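Local coordinates for protein lipocalin allergen (Canis lupus familiaris, PDB 4ODD) that acts as a dog dander allergen and probably binds small molecules inside its lipocalin beta barrel, at residues A[14-19]-A[150-155]; A[19-24]-A[133-138]; A[52-57]-A[63-68]; A[89-94]-A[128-133]. All blocks are in the same frame, centred on the assembly; numbering follows the deposited sequence.

Contact 1. Residues A[14-19]-A[150-155]; sequences PWKTLY and DTDNCP
Just past the GxW signature at the start of the first lipocalin barrel strand, whose tryptophan is W15, K16 reaches across to D152 of the C-terminal tail. The link is a salt bridge, K16 NZ to D152 OD2 at 3.6 Å. The lysine does not come at the carboxylate end-on. The two side chains run antiparallel, overlapping side by side, and the ammonium lies beside the root of the aspartate, with K16 NZ 3.4 Å from D152 CB. K16 carries CG anti to its backbone N (chi1 165°) and runs straight until the last torsion, where a bend at chi4 (54°) turns NZ aside. That nitrogen also makes a weak hydrogen bond to G149 O.

D152 has a stronger polar partner than K16: its OD2 forms a salt bridge with R39, so this one oxygen is shared by two cations and its negative charge is probably stabilised. The backbone helps present it, since D152 sits at the centre of an inverse gamma turn closed by a weak bond from N153 N to T151 O, 3.0 Å long. A little further on, C154 joins C62 in a disulfide, which ties the same tail to strand 62-71.

On the barrel side, R119 makes a cation-pi contact with W15, a pairing familiar in lipocalins. The tail itself runs over the outside of the barrel: D152 packs on Y37 and C154 on R39 of strand 36-44, while T151 touches K57 and P155 touches Y55 of strand 49-57.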
loop_
_atom_site.group_PDB
_atom_site.type_symbol
_atom_site.label_atom_id
_atom_site.label_comp_id
_atom_site.label_asym_id
_atom_site.label_seq_id
_atom_site.Cartn_x
_atom_site.Cartn_y
_atom_site.Cartn_z
ATOM N N PRO A 14 13.142 1.803 -2.338
ATOM C CA PRO A 14 12.696 0.553 -1.721
ATOM C C PRO A 14 11.669 0.823 -0.622
ATOM O O PRO A 14 11.692 1.892 0.019
ATOM C CB PRO A 14 13.989 -0.013 -1.125
ATOM C CG PRO A 14 14.809 1.209 -0.785
ATOM C CD PRO A 14 14.487 2.216 -1.884
ATOM N N TRP A 15 10.760 -0.133 -0.422
ATOM C CA TRP A 15 9.805 -0.063 0.664
ATOM C C TRP A 15 9.466 -1.462 1.119
ATOM O O TRP A 15 9.508 -2.407 0.322
ATOM C CB TRP A 15 8.537 0.635 0.199
ATOM C CG TRP A 15 8.721 2.085 -0.009
ATOM C CD1 TRP A 15 8.796 2.735 -1.205
ATOM C CD2 TRP A 15 8.866 3.083 1.004
ATOM N NE1 TRP A 15 8.971 4.079 -1.002
ATOM C CE2 TRP A 15 9.016 4.322 0.346
ATOM C CE3 TRP A 15 8.883 3.051 2.404
ATOM C CZ2 TRP A 15 9.183 5.523 1.039
ATOM C CZ3 TRP A 15 9.055 4.242 3.093
ATOM C CH2 TRP A 15 9.203 5.464 2.408
ATOM N N LYS A 16 9.134 -1.587 2.396
ATOM C CA LYS A 16 8.735 -2.849 2.974
ATOM C C LYS A 16 7.371 -2.620 3.627
ATOM O O LYS A 16 7.136 -1.557 4.227
ATOM C CB LYS A 16 9.774 -3.303 4.006
ATOM C CG LYS A 16 9.284 -4.419 4.922
ATOM C CD LYS A 16 10.332 -4.817 5.971
ATOM C CE LYS A 16 9.859 -6.015 6.820
ATOM N NZ LYS A 16 9.466 -7.190 5.969
ATOM N N THR A 17 6.465 -3.592 3.506
ATOM C CA THR A 17 5.163 -3.428 4.140
ATOM C C THR A 17 5.258 -3.749 5.627
ATOM O O THR A 17 5.757 -4.802 6.001
ATOM C CB THR A 17 4.080 -4.331 3.528
ATOM O OG1 THR A 17 4.095 -4.216 2.102
ATOM C CG2 THR A 17 2.713 -3.927 4.069
ATOM N N LEU A 18 4.772 -2.842 6.465
ATOM C CA LEU A 18 4.700 -3.084 7.903
ATOM C C LEU A 18 3.277 -3.450 8.335
ATOM O O LEU A 18 3.036 -4.529 8.901
ATOM C CB LEU A 18 5.188 -1.862 8.670
ATOM C CG LEU A 18 6.708 -1.741 8.814
ATOM C CD1 LEU A 18 7.432 -2.418 7.666
ATOM C CD2 LEU A 18 7.141 -0.298 8.960
ATOM N N TYR A 19 2.326 -2.565 8.059
ATOM C CA TYR A 19 0.938 -2.834 8.423
ATOM C C TYR A 19 0.006 -2.598 7.259
ATOM O O TYR A 19 0.263 -1.754 6.407
ATOM C CB TYR A 19 0.494 -1.942 9.580
ATOM C CG TYR A 19 1.211 -2.169 10.891
ATOM C CD1 TYR A 19 0.629 -2.935 11.898
ATOM C CD2 TYR A 19 2.449 -1.600 11.139
ATOM C CE1 TYR A 19 1.271 -3.138 13.111
ATOM C CE2 TYR A 19 3.096 -1.797 12.347
ATOM C CZ TYR A 19 2.503 -2.567 13.325
ATOM O OH TYR A 19 3.150 -2.763 14.519
ATOM N N ASP A 150 6.690 -9.253 9.782
ATOM C CA ASP A 150 7.443 -10.454 10.158
ATOM C C ASP A 150 7.089 -11.714 9.364
ATOM O O ASP A 150 7.539 -12.814 9.705
ATOM C CB ASP A 150 7.264 -10.741 11.649
ATOM C CG ASP A 150 5.813 -11.013 12.015
ATOM O OD1 ASP A 150 4.976 -11.131 11.084
ATOM O OD2 ASP A 150 5.516 -11.097 13.228
ATOM N N THR A 151 6.280 -11.558 8.323
ATOM C CA THR A 151 5.883 -12.689 7.487
ATOM C C THR A 151 6.329 -12.525 6.039
ATOM O O THR A 151 5.832 -13.224 5.139
ATOM C CB THR A 151 4.364 -12.927 7.528
ATOM O OG1 THR A 151 3.663 -11.696 7.297
ATOM C CG2 THR A 151 3.971 -13.460 8.886
ATOM N N ASP A 152 7.265 -11.603 5.819
ATOM C CA ASP A 152 7.748 -11.345 4.475
ATOM C C ASP A 152 8.819 -12.350 4.105
ATOM O O ASP A 152 10.005 -12.059 4.199
ATOM C CB ASP A 152 8.289 -9.925 4.345
ATOM C CG ASP A 152 8.425 -9.492 2.898
ATOM O OD1 ASP A 152 8.225 -10.366 2.008
ATOM O OD2 ASP A 152 8.735 -8.290 2.661
ATOM N N ASN A 153 8.388 -13.529 3.674
ATOM C CA ASN A 153 9.308 -14.597 3.341
ATOM C C ASN A 153 9.562 -14.694 1.846
ATOM O O ASN A 153 10.129 -15.679 1.372
ATOM C CB ASN A 153 8.775 -15.933 3.873
ATOM C CG ASN A 153 7.449 -16.334 3.235
ATOM O OD1 ASN A 153 7.415 -16.892 2.139
ATOM N ND2 ASN A 153 6.354 -16.052 3.924
ATOM N N CYS A 154 9.140 -13.679 1.102
ATOM C CA CYS A 154 9.316 -13.686 -0.347
ATOM C C CYS A 154 10.695 -13.165 -0.761
ATOM O O CYS A 154 11.357 -12.474 0.018
ATOM C CB CYS A 154 8.192 -12.898 -1.025
ATOM S SG CYS A 154 6.580 -13.701 -0.905
ATOM N N PRO A 155 11.132 -13.497 -1.991
ATOM C CA PRO A 155 12.483 -13.163 -2.465
ATOM C C PRO A 155 12.826 -11.696 -2.262
ATOM O O PRO A 155 12.001 -10.839 -2.549
ATOM C CB PRO A 155 12.408 -13.469 -3.963
ATOM C CG PRO A 155 11.372 -14.532 -4.066
ATOM C CD PRO A 155 10.337 -14.157 -3.045
#

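Contact 2. Residues A[19-24]-A[133-138]; sequences YVSSNN and KLSREK
S21 OG and S135 OG meet at 2.9 Å in a hydrogen bond between two hydroxyls, either of which could be the donor. It is the only contact between 19-24 and 133-138, and it sits where the two backbones come nearest, S21 CA lying 6.9 Å from S135 CA. Each serine points its side chain at the other segment. S135 holds OG anti to the backbone N (chi1 -176°), which brings it to S21, whereas S21 tucks OG between its own backbone N and carbonyl carbon (chi1 67°). Both residues are buried: I140 packs on the two of them, and F131 and A114 lie against S21. The pair therefore satisfies polar groups in otherwise largely apolar surroundings.

One residue on, S22 points away from the helix. Its OG accepts from N24 N at 3.0 Å with an N-H...O angle of 160°, making an ST turn as the strand ends, and is also hydrogen-bonded to K112 O of strand 110-118. At the helix end K138 N still bonds to L134 O, 3.0 Å away, and K138 O is taken up by K112 NZ.

A long helix laid against the outside of an antiparallel barrel is a hallmark of the lipocalin fold; here the serine pair adds a buried polar link to the packing of F131 on S21 and I128 on Y19.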
loop_
_atom_site.group_PDB
_atom_site.type_symbol
_atom_site.label_atom_id
_atom_site.label_comp_id
_atom_site.label_asym_id
_atom_site.label_seq_id
_atom_site.Cartn_x
_atom_site.Cartn_y
_atom_site.Cartn_z
ATOM N N TYR A 19 2.326 -2.565 8.059
ATOM C CA TYR A 19 0.938 -2.834 8.423
ATOM C C TYR A 19 0.006 -2.598 7.259
ATOM O O TYR A 19 0.263 -1.754 6.407
ATOM C CB TYR A 19 0.494 -1.942 9.580
ATOM C CG TYR A 19 1.211 -2.169 10.891
ATOM C CD1 TYR A 19 0.629 -2.935 11.898
ATOM C CD2 TYR A 19 2.449 -1.600 11.139
ATOM C CE1 TYR A 19 1.271 -3.138 13.111
ATOM C CE2 TYR A 19 3.096 -1.797 12.347
ATOM C CZ TYR A 19 2.503 -2.567 13.325
ATOM O OH TYR A 19 3.150 -2.763 14.519
ATOM N N VAL A 20 -1.080 -3.358 7.236
ATOM C CA VAL A 20 -2.194 -3.108 6.338
ATOM C C VAL A 20 -3.491 -3.262 7.116
ATOM O O VAL A 20 -3.579 -4.056 8.055
ATOM C CB VAL A 20 -2.235 -4.102 5.154
ATOM C CG1 VAL A 20 -1.043 -3.921 4.266
ATOM C CG2 VAL A 20 -2.309 -5.520 5.669
ATOM N N SER A 21 -4.501 -2.502 6.716
ATOM C CA SER A 21 -5.837 -2.674 7.259
ATOM C C SER A 21 -6.819 -2.558 6.120
ATOM O O SER A 21 -6.477 -2.063 5.050
ATOM C CB SER A 21 -6.143 -1.643 8.362
ATOM O OG SER A 21 -6.220 -0.313 7.858
ATOM N N SER A 22 -8.037 -3.022 6.356
ATOM C CA SER A 22 -9.070 -2.989 5.337
ATOM C C SER A 22 -10.464 -3.127 5.947
ATOM O O SER A 22 -10.629 -3.705 7.022
ATOM C CB SER A 22 -8.844 -4.107 4.315
ATOM O OG SER A 22 -9.833 -4.054 3.298
ATOM N N ASN A 23 -11.462 -2.587 5.258
ATOM C CA ASN A 23 -12.850 -2.797 5.648
ATOM C C ASN A 23 -13.274 -4.229 5.307
ATOM O O ASN A 23 -14.263 -4.730 5.828
ATOM C CB ASN A 23 -13.778 -1.763 4.977
ATOM C CG ASN A 23 -13.769 -1.856 3.451
ATOM O OD1 ASN A 23 -12.828 -2.368 2.845
ATOM N ND2 ASN A 23 -14.818 -1.348 2.828
ATOM N N ASN A 24 -12.510 -4.876 4.429
ATOM C CA ASN A 24 -12.777 -6.254 4.042
ATOM C C ASN A 24 -11.645 -7.219 4.403
ATOM O O ASN A 24 -10.694 -7.403 3.640
ATOM C CB ASN A 24 -13.096 -6.339 2.559
ATOM C CG ASN A 24 -14.353 -5.578 2.196
ATOM O OD1 ASN A 24 -14.402 -4.873 1.173
ATOM N ND2 ASN A 24 -15.387 -5.709 3.035
ATOM N N LYS A 133 -4.625 6.095 13.287
ATOM C CA LYS A 133 -5.467 7.267 13.147
ATOM C C LYS A 133 -6.148 7.241 11.782
ATOM O O LYS A 133 -7.375 7.241 11.709
ATOM C CB LYS A 133 -4.631 8.537 13.311
ATOM C CG LYS A 133 -5.424 9.843 13.246
ATOM C CD LYS A 133 -4.503 11.052 13.459
ATOM C CE LYS A 133 -5.187 12.368 13.113
ATOM N NZ LYS A 133 -5.364 12.528 11.643
ATOM N N LEU A 134 -5.352 7.202 10.712
ATOM C CA LEU A 134 -5.898 7.147 9.357
ATOM C C LEU A 134 -6.895 6.014 9.213
ATOM O O LEU A 134 -8.007 6.207 8.717
ATOM C CB LEU A 134 -4.801 6.964 8.302
ATOM C CG LEU A 134 -5.400 6.688 6.913
ATOM C CD1 LEU A 134 -5.645 7.989 6.166
ATOM C CD2 LEU A 134 -4.535 5.739 6.092
ATOM N N SER A 135 -6.477 4.827 9.633
ATOM C CA SER A 135 -7.319 3.655 9.522
ATOM C C SER A 135 -8.669 3.961 10.178
ATOM O O SER A 135 -9.733 3.726 9.595
ATOM C CB SER A 135 -6.631 2.450 10.156
ATOM O OG SER A 135 -7.407 1.290 9.969
ATOM N N ARG A 136 -8.625 4.525 11.378
ATOM C CA ARG A 136 -9.850 4.904 12.065
ATOM C C ARG A 136 -10.661 5.899 11.232
ATOM O O ARG A 136 -11.852 5.688 11.012
ATOM C CB ARG A 136 -9.521 5.481 13.443
ATOM C CG ARG A 136 -10.722 5.710 14.343
ATOM C CD ARG A 136 -10.301 6.303 15.689
ATOM N NE ARG A 136 -9.514 7.528 15.538
ATOM C CZ ARG A 136 -8.212 7.625 15.801
ATOM N NH1 ARG A 136 -7.541 6.567 16.247
ATOM N NH2 ARG A 136 -7.578 8.781 15.628
ATOM N N GLU A 137 -10.010 6.963 10.757
ATOM C CA GLU A 137 -10.699 8.026 10.017
ATOM C C GLU A 137 -11.507 7.463 8.853
ATOM O O GLU A 137 -12.634 7.884 8.601
ATOM C CB GLU A 137 -9.720 9.076 9.470
ATOM C CG GLU A 137 -8.467 9.339 10.299
ATOM C CD GLU A 137 -8.704 10.192 11.542
ATOM O OE1 GLU A 137 -9.561 9.823 12.377
ATOM O OE2 GLU A 137 -8.015 11.230 11.689
ATOM N N LYS A 138 -10.918 6.512 8.141
ATOM C CA LYS A 138 -11.552 5.947 6.958
ATOM C C LYS A 138 -12.534 4.837 7.300
ATOM O O LYS A 138 -12.964 4.100 6.420
ATOM C CB LYS A 138 -10.490 5.449 5.986
ATOM C CG LYS A 138 -9.519 6.543 5.558
ATOM C CD LYS A 138 -10.269 7.643 4.843
ATOM C CE LYS A 138 -9.360 8.753 4.384
ATOM N NZ LYS A 138 -10.154 9.705 3.547
#

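Contact 3. Residues A[52-57]-A[63-68]; sequences FNFYVK and VENSVG
The N65 amide runs nearly parallel to the F54 ring, the planes 13° apart, but is displaced to its rim, while N65 CB lies over one face, 3.6 Å from the F54 centroid in a CH-pi contact. F54 can lie under its neighbour because its CG sits between the backbone N and the carbonyl carbon (chi1 63°). V67 comes obliquely to the same ring, V67 CG2 being 4.0 Å from F54 CE2, and V56 packs on V63 along this face, which looks into the barrel.

Y55 and E64 repeat the theme on the outer face. E64 CG lies over the tyrosine ring, 4.3 Å from its centroid, while the carboxylate beyond is inclined to that ring. Next to them, N53 ND2 donates twice: to E64 OE2 at 3.1 Å, nearly in the amide plane and on the oxygen's anti lone pair, and to S66 OG, also 3.1 Å away.

Between the two faces run six backbone bonds of a regular antiparallel hairpin, with F52-V67, F54-N65 and V56-V63 as the hydrogen-bonded pairs. F52 meets F87 and F54 meets Y81, both edge-to-face, whereas Y55 packs against C154 of the tail.

The chemistry thus divides by face: mostly aromatic and aliphatic groups, with N65 among them, line the inside, consistent with a small-molecule cavity, while outside N53 ND2 steers the exposed E64 carboxylate.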
loop_
_atom_site.group_PDB
_atom_site.type_symbol
_atom_site.label_atom_id
_atom_site.label_comp_id
_atom_site.label_asym_id
_atom_site.label_seq_id
_atom_site.Cartn_x
_atom_site.Cartn_y
_atom_site.Cartn_z
ATOM N N PHE A 52 4.541 0.336 -8.903
ATOM C CA PHE A 52 4.607 -0.350 -7.614
ATOM C C PHE A 52 5.105 -1.761 -7.823
ATOM O O PHE A 52 4.535 -2.525 -8.612
ATOM C CB PHE A 52 3.236 -0.392 -6.933
ATOM C CG PHE A 52 2.659 0.961 -6.680
ATOM C CD1 PHE A 52 2.813 1.575 -5.457
ATOM C CD2 PHE A 52 1.988 1.645 -7.694
ATOM C CE1 PHE A 52 2.287 2.839 -5.243
ATOM C CE2 PHE A 52 1.465 2.908 -7.481
ATOM C CZ PHE A 52 1.613 3.499 -6.257
ATOM N N ASN A 53 6.178 -2.100 -7.124
ATOM C CA ASN A 53 6.733 -3.430 -7.207
ATOM C C ASN A 53 6.550 -4.137 -5.865
ATOM O O ASN A 53 6.936 -3.606 -4.808
ATOM C CB ASN A 53 8.196 -3.348 -7.610
ATOM C CG ASN A 53 8.862 -4.697 -7.636
ATOM O OD1 ASN A 53 9.719 -5.007 -6.788
ATOM N ND2 ASN A 53 8.467 -5.525 -8.604
ATOM N N PHE A 54 5.943 -5.324 -5.897
ATOM C CA PHE A 54 5.589 -6.003 -4.657
ATOM C C PHE A 54 5.255 -7.464 -4.872
ATOM O O PHE A 54 5.037 -7.899 -5.996
ATOM C CB PHE A 54 4.400 -5.307 -4.012
ATOM C CG PHE A 54 3.152 -5.351 -4.850
ATOM C CD1 PHE A 54 2.261 -6.417 -4.750
ATOM C CD2 PHE A 54 2.855 -4.318 -5.728
ATOM C CE1 PHE A 54 1.094 -6.443 -5.520
ATOM C CE2 PHE A 54 1.708 -4.342 -6.501
ATOM C CZ PHE A 54 0.825 -5.393 -6.402
ATOM N N TYR A 55 5.204 -8.218 -3.780
ATOM C CA TYR A 55 4.802 -9.625 -3.841
ATOM C C TYR A 55 3.452 -9.849 -3.159
ATOM O O TYR A 55 3.115 -9.187 -2.176
ATOM C CB TYR A 55 5.858 -10.531 -3.192
ATOM C CG TYR A 55 7.105 -10.763 -4.024
ATOM C CD1 TYR A 55 7.184 -11.830 -4.915
ATOM C CD2 TYR A 55 8.210 -9.931 -3.903
ATOM C CE1 TYR A 55 8.324 -12.055 -5.675
ATOM C CE2 TYR A 55 9.360 -10.145 -4.660
ATOM C CZ TYR A 55 9.407 -11.208 -5.547
ATOM O OH TYR A 55 10.543 -11.422 -6.302
ATOM N N VAL A 56 2.673 -10.764 -3.715
ATOM C CA VAL A 56 1.516 -11.323 -3.025
ATOM C C VAL A 56 1.705 -12.824 -2.958
ATOM O O VAL A 56 2.285 -13.424 -3.870
ATOM C CB VAL A 56 0.189 -11.058 -3.777
ATOM C CG1 VAL A 56 -0.303 -9.665 -3.514
ATOM C CG2 VAL A 56 0.371 -11.300 -5.275
ATOM N N LYS A 57 1.225 -13.430 -1.876
ATOM C CA LYS A 57 1.212 -14.885 -1.787
ATOM C C LYS A 57 -0.037 -15.376 -2.533
ATOM O O LYS A 57 -1.159 -15.051 -2.157
ATOM C CB LYS A 57 1.237 -15.372 -0.322
ATOM C CG LYS A 57 2.539 -15.092 0.484
ATOM C CD LYS A 57 2.404 -15.602 1.952
ATOM C CE LYS A 57 3.366 -14.934 2.958
ATOM N NZ LYS A 57 2.941 -15.132 4.400
ATOM N N VAL A 63 4.383 -14.346 -5.726
ATOM C CA VAL A 63 4.222 -13.799 -7.066
ATOM C C VAL A 63 4.590 -12.329 -7.100
ATOM O O VAL A 63 3.976 -11.497 -6.424
ATOM C CB VAL A 63 2.774 -13.956 -7.556
ATOM C CG1 VAL A 63 2.576 -13.226 -8.871
ATOM C CG2 VAL A 63 2.431 -15.419 -7.702
ATOM N N GLU A 64 5.594 -12.012 -7.904
ATOM C CA GLU A 64 6.034 -10.632 -8.054
ATOM C C GLU A 64 5.072 -9.855 -8.937
ATOM O O GLU A 64 4.548 -10.398 -9.910
ATOM C CB GLU A 64 7.446 -10.575 -8.642
ATOM C CG GLU A 64 8.037 -9.178 -8.670
ATOM C CD GLU A 64 9.499 -9.179 -9.025
ATOM O OE1 GLU A 64 10.032 -10.259 -9.365
ATOM O OE2 GLU A 64 10.114 -8.097 -8.956
ATOM N N ASN A 65 4.843 -8.591 -8.576
ATOM C CA ASN A 65 3.998 -7.681 -9.346
ATOM C C ASN A 65 4.723 -6.392 -9.644
ATOM O O ASN A 65 5.537 -5.921 -8.842
ATOM C CB ASN A 65 2.692 -7.353 -8.610
ATOM C CG ASN A 65 1.776 -8.572 -8.446
ATOM O OD1 ASN A 65 1.916 -9.342 -7.504
ATOM N ND2 ASN A 65 0.818 -8.726 -9.357
ATOM N N SER A 66 4.419 -5.833 -10.809
ATOM C CA SER A 66 4.897 -4.506 -11.182
ATOM C C SER A 66 3.750 -3.736 -11.832
ATOM O O SER A 66 3.462 -3.891 -13.022
ATOM C CB SER A 66 6.124 -4.582 -12.110
ATOM O OG SER A 66 7.306 -4.703 -11.345
ATOM N N VAL A 67 3.086 -2.917 -11.031
ATOM C CA VAL A 67 1.851 -2.304 -11.465
ATOM C C VAL A 67 2.037 -0.840 -11.828
ATOM O O VAL A 67 2.580 -0.053 -11.045
ATOM C CB VAL A 67 0.748 -2.458 -10.409
ATOM C CG1 VAL A 67 -0.488 -1.653 -10.806
ATOM C CG2 VAL A 67 0.403 -3.941 -10.223
ATOM N N GLY A 68 1.587 -0.487 -13.032
ATOM C CA GLY A 68 1.667 0.876 -13.524
ATOM C C GLY A 68 0.463 1.691 -13.103
ATOM O O GLY A 68 -0.658 1.174 -12.974
#

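Contact 4. Residues A[89-94]-A[128-133]; sequences IIDMTP and IAKFKK
D91 is the residue of 89-94 that meets 128-133, through K130, and the segment leads up to it through two isoleucines. I89 packs on L97 of the next strand and on V7 of the N-terminal helix. I90 turns to the helix side, touching L134 as well as I98 and Y100. I90 and D91 both face I98, a classic beta bulge that places two consecutive residues opposite one on strand 96-104.

D91 points its side chain at the helix, and K130 points back. K130 NZ donates to D91 OD2 at 3.0 Å within a salt bridge, approaching on the syn side of the carboxylate, 20° out of its plane. The lysine chain is extended beyond CG, its last three torsions all near 180°, and it spans the gap between backbones whose nearest CA atoms, of D91 and K130, are 8.7 Å apart. The two side chains cross at about a right angle, and the end of the lysine runs alongside the oxygen, K130 CD lying 3.2 Å from D91 OD2. Part of the lysine also rests on I98.

Beyond the aspartate, M92 points away from the helix and packs on V7 and Q10 of helix 6-10. T93 follows the end of the strand, its OG1 accepting from the backbone N of N95 and of A96 to shape the turn, while its side chain touches D127 at the start of the helix.

Chemically, this is one charged hydrogen bond at the surface, made to a single carboxylate oxygen; with K130 exposed, water probably screens the pair.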
loop_
_atom_site.group_PDB
_atom_site.type_symbol
_atom_site.label_atom_id
_atom_site.label_comp_id
_atom_site.label_asym_id
_atom_site.label_seq_id
_atom_site.Cartn_x
_atom_site.Cartn_y
_atom_site.Cartn_z
ATOM N N ILE A 89 -0.872 8.906 -1.276
ATOM C CA ILE A 89 0.079 8.928 -0.190
ATOM C C ILE A 89 -0.476 9.884 0.852
ATOM O O ILE A 89 -0.710 11.052 0.563
ATOM C CB ILE A 89 1.424 9.460 -0.662
ATOM C CG1 ILE A 89 1.860 8.721 -1.925
ATOM C CG2 ILE A 89 2.471 9.320 0.438
ATOM C CD1 ILE A 89 1.878 7.240 -1.749
ATOM N N ILE A 90 -0.703 9.394 2.058
ATOM C CA ILE A 90 -1.217 10.245 3.120
ATOM C C ILE A 90 -0.084 11.012 3.808
ATOM O O ILE A 90 -0.273 12.139 4.262
ATOM C CB ILE A 90 -1.969 9.420 4.188
ATOM C CG1 ILE A 90 -3.137 8.647 3.562
ATOM C CG2 ILE A 90 -2.454 10.318 5.300
ATOM C CD1 ILE A 90 -4.071 9.519 2.773
ATOM N N ASP A 91 1.097 10.404 3.878
ATOM C CA ASP A 91 2.179 10.956 4.692
ATOM C C ASP A 91 3.517 10.283 4.397
ATOM O O ASP A 91 3.572 9.091 4.105
ATOM C CB ASP A 91 1.834 10.780 6.178
ATOM C CG ASP A 91 2.380 11.900 7.042
ATOM O OD1 ASP A 91 2.300 13.076 6.624
ATOM O OD2 ASP A 91 2.888 11.603 8.142
ATOM N N MET A 92 4.601 11.045 4.472
ATOM C CA MET A 92 5.928 10.453 4.321
ATOM C C MET A 92 6.989 11.077 5.222
ATOM O O MET A 92 7.158 12.299 5.250
ATOM C CB MET A 92 6.414 10.509 2.873
ATOM C CG MET A 92 7.759 9.816 2.664
ATOM S SD MET A 92 8.652 10.319 1.176
ATOM C CE MET A 92 9.130 12.003 1.587
ATOM N N THR A 93 7.687 10.215 5.961
ATOM C CA THR A 93 8.931 10.562 6.644
ATOM C C THR A 93 10.029 9.908 5.804
ATOM O O THR A 93 9.728 9.343 4.754
ATOM C CB THR A 93 8.929 10.062 8.114
ATOM O OG1 THR A 93 9.707 8.865 8.239
ATOM C CG2 THR A 93 7.501 9.790 8.595
ATOM N N PRO A 94 11.305 9.992 6.224
ATOM C CA PRO A 94 12.327 9.334 5.391
ATOM C C PRO A 94 12.386 7.837 5.685
ATOM O O PRO A 94 12.872 7.037 4.875
ATOM C CB PRO A 94 13.637 10.008 5.830
ATOM C CG PRO A 94 13.236 11.132 6.754
ATOM C CD PRO A 94 11.915 10.744 7.332
ATOM N N ILE A 128 3.240 4.637 13.688
ATOM C CA ILE A 128 2.149 3.709 13.973
ATOM C C ILE A 128 0.845 4.423 14.345
ATOM O O ILE A 128 -0.237 4.058 13.874
ATOM C CB ILE A 128 2.510 2.721 15.094
ATOM C CG1 ILE A 128 3.447 1.637 14.569
ATOM C CG2 ILE A 128 1.258 2.071 15.659
ATOM C CD1 ILE A 128 3.450 0.384 15.431
ATOM N N ALA A 129 0.944 5.433 15.200
ATOM C CA ALA A 129 -0.236 6.190 15.599
ATOM C C ALA A 129 -0.923 6.821 14.394
ATOM O O ALA A 129 -2.133 6.671 14.206
ATOM C CB ALA A 129 0.139 7.262 16.619
ATOM N N LYS A 130 -0.139 7.529 13.585
ATOM C CA LYS A 130 -0.657 8.196 12.390
ATOM C C LYS A 130 -1.371 7.188 11.505
ATOM O O LYS A 130 -2.417 7.481 10.911
ATOM C CB LYS A 130 0.474 8.883 11.612
ATOM C CG LYS A 130 0.545 10.394 11.794
ATOM C CD LYS A 130 1.754 10.982 11.073
ATOM C CE LYS A 130 1.910 12.475 11.350
ATOM N NZ LYS A 130 3.183 13.035 10.795
ATOM N N PHE A 131 -0.807 5.987 11.435
ATOM C CA PHE A 131 -1.432 4.929 10.667
ATOM C C PHE A 131 -2.790 4.561 11.242
ATOM O O PHE A 131 -3.798 4.648 10.544
ATOM C CB PHE A 131 -0.544 3.694 10.569
ATOM C CG PHE A 131 -1.241 2.509 9.952
ATOM C CD1 PHE A 131 -1.523 2.478 8.595
ATOM C CD2 PHE A 131 -1.628 1.432 10.733
ATOM C CE1 PHE A 131 -2.167 1.388 8.029
ATOM C CE2 PHE A 131 -2.267 0.337 10.174
ATOM C CZ PHE A 131 -2.537 0.309 8.825
ATOM N N LYS A 132 -2.816 4.161 12.510
ATOM C CA LYS A 132 -4.069 3.751 13.145
ATOM C C LYS A 132 -5.108 4.874 13.100
ATOM O O LYS A 132 -6.309 4.639 12.885
ATOM C CB LYS A 132 -3.817 3.282 14.580
ATOM C CG LYS A 132 -2.838 2.121 14.667
ATOM C CD LYS A 132 -3.046 1.280 15.933
ATOM C CE LYS A 132 -2.066 0.102 16.000
ATOM N NZ LYS A 132 -2.395 -0.876 17.089
ATOM N N LYS A 133 -4.625 6.095 13.287
ATOM C CA LYS A 133 -5.467 7.267 13.147
ATOM C C LYS A 133 -6.148 7.241 11.782
ATOM O O LYS A 133 -7.375 7.241 11.709
ATOM C CB LYS A 133 -4.631 8.537 13.311
ATOM C CG LYS A 133 -5.424 9.843 13.246
ATOM C CD LYS A 133 -4.503 11.052 13.459
ATOM C CE LYS A 133 -5.187 12.368 13.113
ATOM N NZ LYS A 133 -5.364 12.528 11.643
#

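In the fold
Starting from the N terminus, strand 13-22 opens contact 1 and, a few residues on, contact 2, the two sharing Y19. The hairpin of contact 3 then closes a very short loop, and only after it does contact 4 open at 89-94, closing on helix 125-137. The same helix next closes contact 2, sharing K133 with contact 4, and the C-terminal tail finally closes contact 1. Contacts 3 and 4 therefore stand in series inside contact 2, itself nested in contact 1. Contacts 2 and 4 bind the helix to two strands of the barrel, whereas contacts 1 and 3 touch through the tail, where N153 packs on K57.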